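Local coordinates for probable FAD-dependent oxidoreductase PA4991 (Pseudomonas aeruginosa PAO1, PDB 5EZ7), which probably acts as an FAD-dependent oxidoreductase of the DAO family, with an unknown physiological substrate and one FAD bound per subunit, at residues Gly19-Ala24 with Leu349-Ala354. Sequence-based numbering, arbitrary orientation.
Sequences GLWLNA and LAPDFA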
# COMPACT_ATOMS: atom_id res chain seq x y z
N GLY A 19 7.40 2.83 3.59
CA GLY A 19 8.30 3.86 4.08
C GLY A 19 7.68 4.77 5.13
O GLY A 19 8.33 5.21 6.06
N LEU A 20 6.41 5.08 4.95
CA LEU A 20 5.73 6.01 5.82
C LEU A 20 5.40 5.33 7.14
O LEU A 20 5.44 5.95 8.18
CB LEU A 20 4.46 6.55 5.16
CG LEU A 20 4.57 7.70 4.16
CD1 LEU A 20 3.23 7.94 3.46
CD2 LEU A 20 5.01 9.00 4.84
N TRP A 21 5.06 4.06 7.09
CA TRP A 21 4.68 3.33 8.28
C TRP A 21 5.91 3.16 9.08
O TRP A 21 5.93 3.50 10.23
CB TRP A 21 4.04 1.97 7.96
CG TRP A 21 3.52 1.29 9.17
CD1 TRP A 21 4.24 0.69 10.14
CD2 TRP A 21 2.14 1.16 9.56
NE1 TRP A 21 3.41 0.21 11.12
CE2 TRP A 21 2.12 0.45 10.76
CE3 TRP A 21 0.93 1.58 8.99
CZ2 TRP A 21 0.93 0.16 11.43
CZ3 TRP A 21 -0.25 1.27 9.65
CH2 TRP A 21 -0.25 0.56 10.85
N LEU A 22 6.96 2.66 8.45
CA LEU A 22 8.27 2.52 9.12
C LEU A 22 8.73 3.83 9.69
O LEU A 22 9.23 3.88 10.81
CB LEU A 22 9.33 2.03 8.14
CG LEU A 22 10.81 2.04 8.61
CD1 LEU A 22 11.01 1.05 9.77
CD2 LEU A 22 11.75 1.73 7.44
N ASN A 23 8.61 4.89 8.92
CA ASN A 23 9.04 6.20 9.43
C ASN A 23 8.30 6.54 10.72
O ASN A 23 8.87 7.01 11.68
CB ASN A 23 8.81 7.27 8.37
CG ASN A 23 9.46 8.61 8.72
OD1 ASN A 23 10.64 8.65 9.09
ND2 ASN A 23 8.73 9.70 8.54
N ALA A 24 7.00 6.28 10.74
CA ALA A 24 6.21 6.63 11.88
C ALA A 24 6.60 5.81 13.13
O ALA A 24 6.69 6.35 14.22
CB ALA A 24 4.75 6.46 11.55
N LEU A 349 0.74 -5.76 5.12
CA LEU A 349 1.98 -6.24 5.74
C LEU A 349 3.03 -5.13 5.98
O LEU A 349 4.19 -5.40 6.31
CB LEU A 349 2.57 -7.35 4.85
CG LEU A 349 1.92 -8.74 4.91
CD1 LEU A 349 2.45 -9.66 3.80
CD2 LEU A 349 2.20 -9.41 6.23
N ALA A 350 2.63 -3.87 5.81
CA ALA A 350 3.55 -2.78 6.09
C ALA A 350 4.03 -2.79 7.53
O ALA A 350 5.20 -2.54 7.76
CB ALA A 350 2.94 -1.44 5.76
N PRO A 351 3.16 -3.12 8.51
CA PRO A 351 3.68 -3.22 9.87
C PRO A 351 4.70 -4.37 10.12
O PRO A 351 5.48 -4.32 11.07
CB PRO A 351 2.41 -3.42 10.73
CG PRO A 351 1.25 -3.16 9.83
CD PRO A 351 1.73 -3.44 8.45
N ASP A 352 4.66 -5.41 9.29
CA ASP A 352 5.62 -6.51 9.36
C ASP A 352 6.95 -6.05 8.75
O ASP A 352 8.02 -6.44 9.22
CB ASP A 352 5.06 -7.77 8.65
CG ASP A 352 5.98 -8.98 8.79
OD1 ASP A 352 6.14 -9.47 9.94
OD2 ASP A 352 6.58 -9.43 7.78
N PHE A 353 6.87 -5.21 7.73
CA PHE A 353 8.08 -4.63 7.12
C PHE A 353 8.82 -3.77 8.13
O PHE A 353 10.01 -3.98 8.34
CB PHE A 353 7.75 -3.84 5.85
CG PHE A 353 8.93 -3.16 5.21
CD1 PHE A 353 9.84 -3.87 4.43
CD2 PHE A 353 9.13 -1.80 5.37
CE1 PHE A 353 10.92 -3.26 3.84
CE2 PHE A 353 10.22 -1.17 4.77
CZ PHE A 353 11.12 -1.90 4.02
N ALA A 354 8.10 -2.85 8.79
CA ALA A 354 8.61 -2.13 9.94
C ALA A 354 9.24 -3.03 11.02
O ALA A 354 10.35 -2.78 11.43
CB ALA A 354 7.55 -1.20 10.52
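Trp-21 and Leu-22 both hold CG anti to the backbone N (chi1 -174° and 171°), beside the carbonyl carbon; the indole lies against Pro-351, and the leucine methyls meet Ala-354 and Phe-353. One face of the indole is covered by the proline: its CA makes a CH-pi contact 4.0 Å from the centroid of the five-membered ring of Trp-21, while Pro-351 CG lies over the benzo half, 3.7 Å from Trp-21 CZ2, offset toward the rim. At the indole edge, near the ring plane, Ala-354 CB comes within 3.8 Å of Trp-21 CD1. At the root of the side chain, Trp-21 CB lies 4.2 Å from Ala-350 CB. The two methyls of Leu-22 divide their work, CD1 resting 4.0 Å from Ala-354 CA and CD2 approaching Phe-353 CE2 obliquely. The small side chain of Ala-354 is consistent with the close approach of Leu-22 CA and Ala-354 CA, 4.7 Å, and the axes of the short segments 19-24 and 350-354 cross at -51°. No hydrogen bond joins the two segments in this buried, apolar interface. Trp-79 of helix 75-82 also meets the Trp-21 ring, and Glu-88 takes a weak hydrogen bond from its NE1. Gly-19 is probably the last glycine of a GxGxxG motif, and helix 350-364 begins just after FAD-binding Leu-347 and Ala-348, with Leu-349 at the N-cap; their packing beside the cofactor is consistent with the Rossmann-type dinucleotide-binding fold of the DAO family.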